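PDB 3DTY: oxidoreductase, Gfo/Idh/MocA family from Pseudomonas syringae pv. tomato, which probably acts as a nucleotide-dependent oxidoreductase of the Gfo/Idh/MocA family, binds magnesium and assembles as a tetramer. Local coordinates for residues A[154-159]-A[313-318]; A[303-306]-A[310-313]; A[96-101]-A[112-117]. One frame throughout, in Å; residues are numbered along the deposited sequence.

Contact 1. Residues A[154-159]-A[313-318]; sequences AREMIA and HPNALI
His313 begins the segment 313-318 and receives the side chain of Glu156, on helix 149-159, flat against its ring. The carboxylate and the imidazole lie only 16° from parallel, with CD of Glu156 3.5 Å above the ring plane and over its centre. OE1 of Glu156 comes down near the rim, 3.2 Å from CD2 of His313, and its closeness to NE2 is not a hydrogen bond because the angle is poor. Nearer the backbone, CG of Glu156 sits over the same face, 3.9 Å from the centroid of the His313 ring, and makes a CH-pi contact. A bend at chi2 (-68°) folds the glutamate chain so that both its methylene and its carboxylate cover the imidazole.

Pro314 follows on the opposite face of that ring, where its CD lies toward the rim, so the imidazole is sandwiched between the glutamate and its own neighbour. Asn315 then closes the group twice. Its backbone N donates to ND1 of His313 over 3.0 Å, in the ring plane. Its side-chain ND2 donates to OE2 of Glu156 over 2.9 Å, reaching that oxygen from above the carboxylate plane with an N-H...O angle of 157°.

The backbone N of His313 is tied to the same helix through OE1 of Gln153. Because ND1 accepts from Asn315 N, the ring is probably neutral with its proton on NE2, although the carboxylate stacked on it would by itself tend to raise the ring's affinity for a second proton.

Contact 2. Residues A[303-306]-A[310-313]; sequences QILE and GYLH
Tyr311 reaches back from the loop to the end of strand 302-306, meeting Leu305 and Glu306. Its CB already points toward the strand, and chi1 of 51° places CG between the backbone N and the carbonyl carbon, which directs the ring back toward the strand. The first ring atom to touch is CE1, which rests 3.9 Å from CG of Leu305 and almost as close to its CB, an apolar contact that meets the ring obliquely. Further out, CZ is 3.9 Å from N of Glu306. At the tip, OH accepts a hydrogen bond from that same Glu306 N, 2.8 Å away with an N-H...O angle of 158°, and the donor lies at the ring edge, in its plane. The hydroxyl also comes within 3.4 Å of CA of Leu305.

Leu312 adds a second apolar touch, its CD2 lying 4.2 Å from CD2 of Leu305, while its CD1 approaches O of Glu306 to 3.4 Å. The carboxylate of Glu306 leads away from the loop and is bound by Gln292.

A phenol hydroxyl thus takes up the last backbone N-H of a strand that lies outermost in the sheet of its own chain. Gln303 and Ile304 pair antiparallel with a strand of the second subunit, so the large mixed sheet of the C-terminal alpha/beta domain runs on across the interface of this tetramer.

Contact 3. Residues A[96-101]-A[112-117]; sequences GTHYSI and VVCEKP
The backbones of His98, on helix 98-107, and Cys114, at the end of strand 111-114, approach to 7.0 Å between their CA atoms, and the loop of Glu115, Lys116 and Pro117 then bends past the histidine ring. His98 carries nearly all of the contact from its side. Its CB points toward the strand, and ND1 donates an almost straight hydrogen bond to O of Pro117, 2.6 Å long with an N-H...O angle of 173°. The acceptor lies in the imidazole plane and is met nearly along its C=O axis.

Glu115 O crowds the same end of the ring, 2.9 Å from CE1 of His98, but its angle to ND1 is too poor for a hydrogen bond. O of Lys116 lies near the ring plane, 3.8 Å from CE1 of His98. Cys114 approaches from another direction: with SG anti to the backbone N (chi1 -169°), the sulfur comes to 3.6 Å from CB of His98 and stands obliquely 4.0 Å from the ring centroid.

The other ring nitrogen, NE2, is hydrogen-bonded to O of Thr93, so the imidazole is held at both nitrogens and its flip is fixed. With a carbonyl oxygen at each nitrogen, the ring is probably protonated at both. Beside it, a cis peptide precedes Pro117 in a Glu-Lys-Pro sequence that matches the EKP motif of this family. Glu115 OE1 is bound by His30, and Lys116 NZ by O of Asp206.

Strand 88-92, helix 98-107 and strand 111-114 form a beta-alpha-beta crossover of the Rossmann fold; His98 also packs on Ile91, so it joins the helix to both strands, while helix 330-349 packs against Val113 and Glu115.

Contact 3 comes first along the chain and belongs to the Rossmann domain with its five-stranded parallel sheet, whereas contacts 1 and 2 lie in the C-terminal alpha/beta domain, on the opposite side of the chain's centre. The centres of contacts 1 and 3 are about 30 Å apart, and those of contacts 2 and 3 about 36 Å. Contacts 1 and 2 are neighbours, 10 Å apart between centres. They share His313 and touch where SE of selenomethionine Met157 packs 3.7 Å from CD2 of Leu305. One loop after strand 302-306 is therefore fastened both to the sheet edge at the subunit interface and to helix 149-159.

Contact 1. Residues A[154-159]-A[313-318]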
ATOM      1  N   ALA A 154       2.596 -12.210  16.813  1.00  7.60           N
ATOM      2  CA  ALA A 154       1.147 -12.375  16.809  1.00  8.21           C
ATOM      3  C   ALA A 154       0.719 -13.365  17.901  1.00  6.79           C
ATOM      4  O   ALA A 154      -0.252 -13.130  18.621  1.00  6.92           O
ATOM      5  CB  ALA A 154       0.693 -12.876  15.442  1.00  9.37           C
ATOM      6  N   ARG A 155       1.446 -14.472  18.013  1.00  7.87           N
ATOM      7  CA  ARG A 155       1.137 -15.479  19.025  1.00  8.31           C
ATOM      8  C   ARG A 155       1.163 -14.842  20.412  1.00  8.69           C
ATOM      9  O   ARG A 155       0.236 -15.028  21.207  1.00  8.78           O
ATOM     10  CB  ARG A 155       2.152 -16.626  18.976  1.00  9.96           C
ATOM     11  CG  ARG A 155       1.952 -17.710  20.050  1.00 14.31           C
ATOM     12  CD  ARG A 155       3.034 -18.775  19.917  1.00 17.77           C
ATOM     13  NE  ARG A 155       3.070 -19.703  21.044  1.00 25.87           N
ATOM     14  CZ  ARG A 155       2.697 -20.983  20.991  1.00 25.72           C
ATOM     15  NH1 ARG A 155       2.247 -21.513  19.856  1.00 24.46           N
ATOM     16  NH2 ARG A 155       2.786 -21.734  22.081  1.00 24.82           N
ATOM     17  N   GLU A 156       2.226 -14.089  20.682  1.00  7.93           N
ATOM     18  CA  GLU A 156       2.399 -13.413  21.960  1.00 10.34           C
ATOM     19  C   GLU A 156       1.294 -12.396  22.216  1.00 11.07           C
ATOM     20  O   GLU A 156       0.747 -12.321  23.319  1.00 10.76           O
ATOM     21  CB  GLU A 156       3.759 -12.708  22.005  1.00 11.96           C
ATOM     22  CG  GLU A 156       4.953 -13.643  22.162  1.00 18.00           C
ATOM     23  CD  GLU A 156       4.997 -14.318  23.527  1.00 20.10           C
ATOM     24  OE1 GLU A 156       4.362 -13.798  24.462  1.00 19.53           O
ATOM     25  OE2 GLU A 156       5.676 -15.357  23.670  1.00 22.01           O
HETATM   26  N   MSE A 157       0.961 -11.616  21.191  1.00 10.11           N
HETATM   27  CA  MSE A 157      -0.077 -10.606  21.328  1.00 10.88           C
HETATM   28  C   MSE A 157      -1.443 -11.231  21.637  1.00 10.73           C
HETATM   29  O   MSE A 157      -2.191 -10.739  22.485  1.00 10.27           O
HETATM   30  CB  MSE A 157      -0.149  -9.776  20.045  1.00 12.52           C
HETATM   31  CG  MSE A 157       1.088  -8.920  19.795  1.00 15.03           C
HETATM   32 SE   MSE A 157       1.024  -8.027  18.095  1.00 24.61          SE
HETATM   33  CE  MSE A 157      -0.099  -6.530  18.573  1.00 17.04           C
ATOM     34  N   ILE A 158      -1.760 -12.320  20.944  1.00 10.18           N
ATOM     35  CA  ILE A 158      -3.026 -13.004  21.144  1.00 10.40           C
ATOM     36  C   ILE A 158      -3.082 -13.606  22.546  1.00 10.95           C
ATOM     37  O   ILE A 158      -4.122 -13.570  23.200  1.00 10.92           O
ATOM     38  CB  ILE A 158      -3.211 -14.119  20.102  1.00  8.45           C
ATOM     39  CG1 ILE A 158      -3.372 -13.495  18.712  1.00  8.37           C
ATOM     40  CG2 ILE A 158      -4.409 -14.977  20.466  1.00  9.04           C
ATOM     41  CD1 ILE A 158      -3.221 -14.474  17.565  1.00  8.11           C
ATOM     42  N   ALA A 159      -1.959 -14.158  22.999  1.00 11.61           N
ATOM     43  CA  ALA A 159      -1.884 -14.769  24.324  1.00 11.34           C
ATOM     44  C   ALA A 159      -1.992 -13.718  25.422  1.00 12.74           C
ATOM     45  O   ALA A 159      -2.398 -14.021  26.540  1.00 12.95           O
ATOM     46  CB  ALA A 159      -0.579 -15.540  24.468  1.00 12.99           C
ATOM     47  N   HIS A 313       8.017  -8.627  21.324  1.00  6.63           N
ATOM     48  CA  HIS A 313       8.321  -9.550  22.414  1.00  8.96           C
ATOM     49  C   HIS A 313       9.680 -10.202  22.112  1.00  8.29           C
ATOM     50  O   HIS A 313      10.035 -10.424  20.950  1.00  8.14           O
ATOM     51  CB  HIS A 313       7.232 -10.629  22.521  1.00  9.23           C
ATOM     52  CG  HIS A 313       7.336 -11.476  23.751  1.00 12.01           C
ATOM     53  ND1 HIS A 313       8.306 -12.444  23.912  1.00 10.86           N
ATOM     54  CD2 HIS A 313       6.604 -11.487  24.890  1.00 12.34           C
ATOM     55  CE1 HIS A 313       8.168 -13.012  25.095  1.00 13.67           C
ATOM     56  NE2 HIS A 313       7.142 -12.450  25.712  1.00 14.69           N
ATOM     57  N   PRO A 314      10.466 -10.500  23.157  1.00  9.97           N
ATOM     58  CA  PRO A 314      11.782 -11.126  22.963  1.00  9.82           C
ATOM     59  C   PRO A 314      11.743 -12.398  22.108  1.00  8.94           C
ATOM     60  O   PRO A 314      12.664 -12.654  21.330  1.00  9.11           O
ATOM     61  CB  PRO A 314      12.245 -11.401  24.391  1.00 10.56           C
ATOM     62  CG  PRO A 314      11.664 -10.250  25.142  1.00 15.16           C
ATOM     63  CD  PRO A 314      10.261 -10.126  24.568  1.00  9.92           C
ATOM     64  N   ASN A 315      10.687 -13.196  22.253  1.00  8.25           N
ATOM     65  CA  ASN A 315      10.576 -14.421  21.468  1.00  7.78           C
ATOM     66  C   ASN A 315      10.425 -14.116  19.986  1.00  8.12           C
ATOM     67  O   ASN A 315      10.648 -14.989  19.149  1.00  9.10           O
ATOM     68  CB  ASN A 315       9.390 -15.270  21.920  1.00  9.05           C
ATOM     69  CG  ASN A 315       9.590 -15.856  23.297  1.00 10.00           C
ATOM     70  OD1 ASN A 315      10.700 -16.246  23.665  1.00 12.03           O
ATOM     71  ND2 ASN A 315       8.514 -15.936  24.061  1.00  9.35           N
ATOM     72  N   ALA A 316      10.036 -12.880  19.671  1.00  7.32           N
ATOM     73  CA  ALA A 316       9.865 -12.457  18.285  1.00  7.36           C
ATOM     74  C   ALA A 316      11.110 -11.719  17.803  1.00  8.67           C
ATOM     75  O   ALA A 316      11.200 -11.338  16.641  1.00 11.34           O
ATOM     76  CB  ALA A 316       8.629 -11.551  18.149  1.00  5.54           C
ATOM     77  N   LEU A 317      12.072 -11.517  18.698  1.00  8.39           N
ATOM     78  CA  LEU A 317      13.306 -10.831  18.326  1.00  9.17           C
ATOM     79  C   LEU A 317      14.526 -11.748  18.270  1.00  8.18           C
ATOM     80  O   LEU A 317      15.484 -11.479  17.543  1.00  8.21           O
ATOM     81  CB  LEU A 317      13.597  -9.696  19.312  1.00  9.21           C
ATOM     82  CG  LEU A 317      12.677  -8.475  19.281  1.00 10.76           C
ATOM     83  CD1 LEU A 317      12.948  -7.616  20.504  1.00 11.06           C
ATOM     84  CD2 LEU A 317      12.906  -7.679  18.000  1.00 11.77           C
ATOM     85  N   ILE A 318      14.483 -12.833  19.036  1.00  8.62           N
ATOM     86  CA  ILE A 318      15.610 -13.755  19.120  1.00  9.80           C
ATOM     87  C   ILE A 318      16.119 -14.311  17.786  1.00 10.12           C
ATOM     88  O   ILE A 318      17.316 -14.580  17.641  1.00 10.19           O
ATOM     89  CB  ILE A 318      15.278 -14.911  20.095  1.00 10.83           C
ATOM     90  CG1 ILE A 318      16.541 -15.731  20.388  1.00 10.31           C
ATOM     91  CG2 ILE A 318      14.147 -15.767  19.529  1.00  9.56           C
ATOM     92  CD1 ILE A 318      16.391 -16.662  21.592  1.00  9.88           C
TER

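Contact 2. Residues A[303-306]-A[310-313]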
ATOM      1  N   GLN A 303      -2.346   0.092  13.207  1.00  8.21           N
ATOM      2  CA  GLN A 303      -0.918   0.068  13.471  1.00  9.24           C
ATOM      3  C   GLN A 303      -0.186  -0.955  12.611  1.00  9.21           C
ATOM      4  O   GLN A 303      -0.743  -1.990  12.230  1.00  8.76           O
ATOM      5  CB  GLN A 303      -0.655  -0.249  14.943  1.00 10.13           C
ATOM      6  CG  GLN A 303      -1.028   0.854  15.903  1.00 12.80           C
ATOM      7  CD  GLN A 303      -0.862   0.432  17.346  1.00 15.80           C
ATOM      8  OE1 GLN A 303      -1.770  -0.149  17.949  1.00 16.41           O
ATOM      9  NE2 GLN A 303       0.308   0.707  17.907  1.00 14.74           N
ATOM     10  N   ILE A 304       1.074  -0.655  12.316  1.00  9.16           N
ATOM     11  CA  ILE A 304       1.908  -1.552  11.537  1.00  9.25           C
ATOM     12  C   ILE A 304       3.156  -1.861  12.346  1.00  9.19           C
ATOM     13  O   ILE A 304       3.974  -0.968  12.595  1.00  7.80           O
ATOM     14  CB  ILE A 304       2.354  -0.917  10.198  1.00 11.31           C
ATOM     15  CG1 ILE A 304       1.131  -0.630   9.316  1.00 12.68           C
ATOM     16  CG2 ILE A 304       3.326  -1.847   9.482  1.00 12.43           C
ATOM     17  CD1 ILE A 304       0.331  -1.865   8.953  1.00 15.83           C
ATOM     18  N   LEU A 305       3.295  -3.115  12.767  1.00  7.54           N
ATOM     19  CA  LEU A 305       4.471  -3.541  13.516  1.00  7.92           C
ATOM     20  C   LEU A 305       5.518  -4.029  12.526  1.00  7.23           C
ATOM     21  O   LEU A 305       5.197  -4.681  11.531  1.00  7.28           O
ATOM     22  CB  LEU A 305       4.126  -4.663  14.503  1.00  8.64           C
ATOM     23  CG  LEU A 305       3.337  -4.240  15.749  1.00 11.04           C
ATOM     24  CD1 LEU A 305       1.980  -3.703  15.343  1.00  9.99           C
ATOM     25  CD2 LEU A 305       3.176  -5.424  16.689  1.00 11.56           C
ATOM     26  N   GLU A 306       6.774  -3.721  12.826  1.00  7.52           N
ATOM     27  CA  GLU A 306       7.893  -4.078  11.972  1.00  7.72           C
ATOM     28  C   GLU A 306       8.845  -5.067  12.631  1.00  7.38           C
ATOM     29  O   GLU A 306       9.149  -4.954  13.814  1.00  9.30           O
ATOM     30  CB  GLU A 306       8.676  -2.808  11.601  1.00  6.54           C
ATOM     31  CG  GLU A 306       7.996  -1.894  10.579  1.00  7.09           C
ATOM     32  CD  GLU A 306       8.348  -2.255   9.145  1.00  6.48           C
ATOM     33  OE1 GLU A 306       9.215  -3.139   8.937  1.00  9.02           O
ATOM     34  OE2 GLU A 306       7.770  -1.646   8.221  1.00  8.08           O
ATOM     35  N   GLY A 310      12.192  -2.804  18.920  1.00 10.02           N
ATOM     36  CA  GLY A 310      12.214  -2.981  20.361  1.00 10.34           C
ATOM     37  C   GLY A 310      10.890  -3.157  21.078  1.00 10.20           C
ATOM     38  O   GLY A 310      10.862  -3.618  22.213  1.00 12.95           O
ATOM     39  N   TYR A 311       9.787  -2.787  20.439  1.00 10.69           N
ATOM     40  CA  TYR A 311       8.494  -2.943  21.078  1.00  8.63           C
ATOM     41  C   TYR A 311       7.959  -4.369  20.908  1.00  8.68           C
ATOM     42  O   TYR A 311       6.885  -4.693  21.410  1.00  9.34           O
ATOM     43  CB  TYR A 311       7.494  -1.915  20.519  1.00 10.78           C
ATOM     44  CG  TYR A 311       7.405  -1.872  19.006  1.00 11.41           C
ATOM     45  CD1 TYR A 311       6.897  -2.953  18.289  1.00 10.47           C
ATOM     46  CD2 TYR A 311       7.814  -0.738  18.291  1.00 10.16           C
ATOM     47  CE1 TYR A 311       6.786  -2.916  16.899  1.00 11.82           C
ATOM     48  CE2 TYR A 311       7.708  -0.688  16.892  1.00 10.42           C
ATOM     49  CZ  TYR A 311       7.191  -1.785  16.207  1.00 11.64           C
ATOM     50  OH  TYR A 311       7.074  -1.773  14.838  1.00 13.04           O
ATOM     51  N   LEU A 312       8.706  -5.218  20.204  1.00  8.13           N
ATOM     52  CA  LEU A 312       8.289  -6.611  19.995  1.00  6.65           C
ATOM     53  C   LEU A 312       8.665  -7.474  21.198  1.00  6.78           C
ATOM     54  O   LEU A 312       9.523  -7.099  22.000  1.00  6.23           O
ATOM     55  CB  LEU A 312       8.964  -7.199  18.753  1.00  7.59           C
ATOM     56  CG  LEU A 312       8.651  -6.581  17.387  1.00  7.78           C
ATOM     57  CD1 LEU A 312       9.476  -7.272  16.330  1.00  6.39           C
ATOM     58  CD2 LEU A 312       7.158  -6.721  17.085  1.00  8.06           C
ATOM     59  N   HIS A 313       8.017  -8.627  21.324  1.00  6.63           N
ATOM     60  CA  HIS A 313       8.321  -9.550  22.414  1.00  8.96           C
ATOM     61  C   HIS A 313       9.680 -10.202  22.112  1.00  8.29           C
ATOM     62  O   HIS A 313      10.035 -10.424  20.950  1.00  8.14           O
ATOM     63  CB  HIS A 313       7.232 -10.629  22.521  1.00  9.23           C
ATOM     64  CG  HIS A 313       7.336 -11.476  23.751  1.00 12.01           C
ATOM     65  ND1 HIS A 313       8.306 -12.444  23.912  1.00 10.86           N
ATOM     66  CD2 HIS A 313       6.604 -11.487  24.890  1.00 12.34           C
ATOM     67  CE1 HIS A 313       8.168 -13.012  25.095  1.00 13.67           C
ATOM     68  NE2 HIS A 313       7.142 -12.450  25.712  1.00 14.69           N
TER

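Contact 3. Residues A[96-101]-A[112-117]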
ATOM      1  N   GLY A  96       4.196 -38.840  -2.640  1.00 13.45           N
ATOM      2  CA  GLY A  96       3.801 -40.223  -2.442  1.00 14.11           C
ATOM      3  C   GLY A  96       4.816 -41.092  -1.718  1.00 13.52           C
ATOM      4  O   GLY A  96       4.474 -42.155  -1.209  1.00 15.80           O
ATOM      5  N   THR A  97       6.064 -40.647  -1.650  1.00 12.27           N
ATOM      6  CA  THR A  97       7.102 -41.442  -1.001  1.00 12.37           C
ATOM      7  C   THR A  97       7.367 -41.050   0.447  1.00 12.10           C
ATOM      8  O   THR A  97       8.051 -41.768   1.174  1.00 12.18           O
ATOM      9  CB  THR A  97       8.434 -41.320  -1.742  1.00 12.94           C
ATOM     10  OG1 THR A  97       8.877 -39.961  -1.672  1.00 12.85           O
ATOM     11  CG2 THR A  97       8.284 -41.725  -3.199  1.00 16.26           C
ATOM     12  N   HIS A  98       6.832 -39.910   0.860  1.00 12.24           N
ATOM     13  CA  HIS A  98       7.063 -39.421   2.210  1.00 11.53           C
ATOM     14  C   HIS A  98       6.753 -40.421   3.319  1.00 12.13           C
ATOM     15  O   HIS A  98       7.533 -40.579   4.265  1.00 13.31           O
ATOM     16  CB  HIS A  98       6.278 -38.130   2.425  1.00 10.40           C
ATOM     17  CG  HIS A  98       6.725 -37.006   1.542  1.00 10.54           C
ATOM     18  ND1 HIS A  98       6.176 -35.742   1.604  1.00 11.46           N
ATOM     19  CD2 HIS A  98       7.671 -36.956   0.573  1.00 10.74           C
ATOM     20  CE1 HIS A  98       6.765 -34.965   0.713  1.00 10.76           C
ATOM     21  NE2 HIS A  98       7.678 -35.678   0.074  1.00 11.37           N
ATOM     22  N   TYR A  99       5.626 -41.109   3.205  1.00 13.05           N
ATOM     23  CA  TYR A  99       5.259 -42.064   4.234  1.00 12.19           C
ATOM     24  C   TYR A  99       6.261 -43.195   4.441  1.00 12.19           C
ATOM     25  O   TYR A  99       6.702 -43.433   5.565  1.00 11.46           O
ATOM     26  CB  TYR A  99       3.894 -42.679   3.949  1.00 12.46           C
ATOM     27  CG  TYR A  99       3.581 -43.814   4.891  1.00 12.54           C
ATOM     28  CD1 TYR A  99       3.222 -43.564   6.211  1.00 13.98           C
ATOM     29  CD2 TYR A  99       3.690 -45.140   4.477  1.00 14.50           C
ATOM     30  CE1 TYR A  99       2.973 -44.605   7.104  1.00 13.35           C
ATOM     31  CE2 TYR A  99       3.448 -46.194   5.363  1.00 14.32           C
ATOM     32  CZ  TYR A  99       3.089 -45.913   6.675  1.00 15.31           C
ATOM     33  OH  TYR A  99       2.854 -46.936   7.563  1.00 14.94           O
ATOM     34  N   SER A 100       6.611 -43.896   3.367  1.00 11.65           N
ATOM     35  CA  SER A 100       7.532 -45.028   3.484  1.00 11.81           C
ATOM     36  C   SER A 100       8.945 -44.625   3.879  1.00 11.31           C
ATOM     37  O   SER A 100       9.589 -45.299   4.680  1.00 10.37           O
ATOM     38  CB  SER A 100       7.560 -45.821   2.179  1.00 12.11           C
ATOM     39  OG  SER A 100       7.866 -44.973   1.092  1.00 16.66           O
ATOM     40  N   ILE A 101       9.431 -43.521   3.328  1.00 11.01           N
ATOM     41  CA  ILE A 101      10.776 -43.081   3.661  1.00 12.02           C
ATOM     42  C   ILE A 101      10.848 -42.633   5.119  1.00  9.71           C
ATOM     43  O   ILE A 101      11.775 -42.998   5.835  1.00 10.61           O
ATOM     44  CB  ILE A 101      11.238 -41.960   2.713  1.00 13.58           C
ATOM     45  CG1 ILE A 101      11.281 -42.510   1.281  1.00 14.10           C
ATOM     46  CG2 ILE A 101      12.600 -41.441   3.139  1.00 13.80           C
ATOM     47  CD1 ILE A 101      11.703 -41.514   0.223  1.00 17.16           C
ATOM     48  N   VAL A 112      13.779 -37.121  11.597  1.00  8.93           N
ATOM     49  CA  VAL A 112      13.333 -36.770  10.256  1.00  9.12           C
ATOM     50  C   VAL A 112      12.795 -35.354  10.096  1.00  8.95           C
ATOM     51  O   VAL A 112      12.197 -34.781  11.006  1.00  9.10           O
ATOM     52  CB  VAL A 112      12.215 -37.736   9.786  1.00  9.13           C
ATOM     53  CG1 VAL A 112      11.798 -37.417   8.353  1.00 12.24           C
ATOM     54  CG2 VAL A 112      12.693 -39.167   9.894  1.00  8.32           C
ATOM     55  N   VAL A 113      13.040 -34.792   8.923  1.00  9.63           N
ATOM     56  CA  VAL A 113      12.508 -33.488   8.560  1.00 11.14           C
ATOM     57  C   VAL A 113      11.885 -33.830   7.218  1.00 10.42           C
ATOM     58  O   VAL A 113      12.593 -34.126   6.263  1.00 10.60           O
ATOM     59  CB  VAL A 113      13.593 -32.426   8.383  1.00 10.79           C
ATOM     60  CG1 VAL A 113      12.979 -31.167   7.791  1.00 11.86           C
ATOM     61  CG2 VAL A 113      14.226 -32.106   9.728  1.00 12.35           C
ATOM     62  N   CYS A 114      10.559 -33.832   7.168  1.00 11.02           N
ATOM     63  CA  CYS A 114       9.850 -34.195   5.955  1.00 10.46           C
ATOM     64  C   CYS A 114       9.178 -33.018   5.279  1.00 10.35           C
ATOM     65  O   CYS A 114       8.533 -32.192   5.928  1.00  9.22           O
ATOM     66  CB  CYS A 114       8.803 -35.269   6.268  1.00 12.00           C
ATOM     67  SG  CYS A 114       8.056 -36.045   4.798  1.00 14.91           S
ATOM     68  N   GLU A 115       9.352 -32.938   3.966  1.00 11.46           N
ATOM     69  CA  GLU A 115       8.738 -31.885   3.181  1.00 12.30           C
ATOM     70  C   GLU A 115       7.256 -32.208   3.273  1.00 12.46           C
ATOM     71  O   GLU A 115       6.870 -33.370   3.133  1.00 12.40           O
ATOM     72  CB  GLU A 115       9.211 -31.973   1.725  1.00 12.63           C
ATOM     73  CG  GLU A 115       8.566 -30.974   0.766  1.00 15.57           C
ATOM     74  CD  GLU A 115       8.901 -29.525   1.100  1.00 16.98           C
ATOM     75  OE1 GLU A 115      10.004 -29.278   1.625  1.00 17.27           O
ATOM     76  OE2 GLU A 115       8.074 -28.629   0.819  1.00 18.13           O
ATOM     77  N   LYS A 116       6.418 -31.215   3.545  1.00 14.09           N
ATOM     78  CA  LYS A 116       5.001 -31.516   3.625  1.00 16.41           C
ATOM     79  C   LYS A 116       4.526 -31.952   2.243  1.00 17.06           C
ATOM     80  O   LYS A 116       5.130 -31.604   1.230  1.00 15.75           O
ATOM     81  CB  LYS A 116       4.196 -30.308   4.143  1.00 17.79           C
ATOM     82  CG  LYS A 116       4.785 -28.943   3.842  1.00 20.36           C
ATOM     83  CD  LYS A 116       4.461 -28.485   2.437  1.00 22.75           C
ATOM     84  CE  LYS A 116       2.972 -28.206   2.287  1.00 24.68           C
ATOM     85  NZ  LYS A 116       2.652 -27.803   0.899  1.00 24.53           N
ATOM     86  N   PRO A 117       3.481 -32.790   2.194  1.00 17.89           N
ATOM     87  CA  PRO A 117       2.797 -33.269   3.394  1.00 17.33           C
ATOM     88  C   PRO A 117       3.548 -34.451   3.995  1.00 16.30           C
ATOM     89  O   PRO A 117       4.423 -35.034   3.358  1.00 16.40           O
ATOM     90  CB  PRO A 117       1.432 -33.669   2.866  1.00 18.55           C
ATOM     91  CG  PRO A 117       1.788 -34.270   1.541  1.00 17.77           C
ATOM     92  CD  PRO A 117       2.797 -33.270   0.978  1.00 18.00           C
TER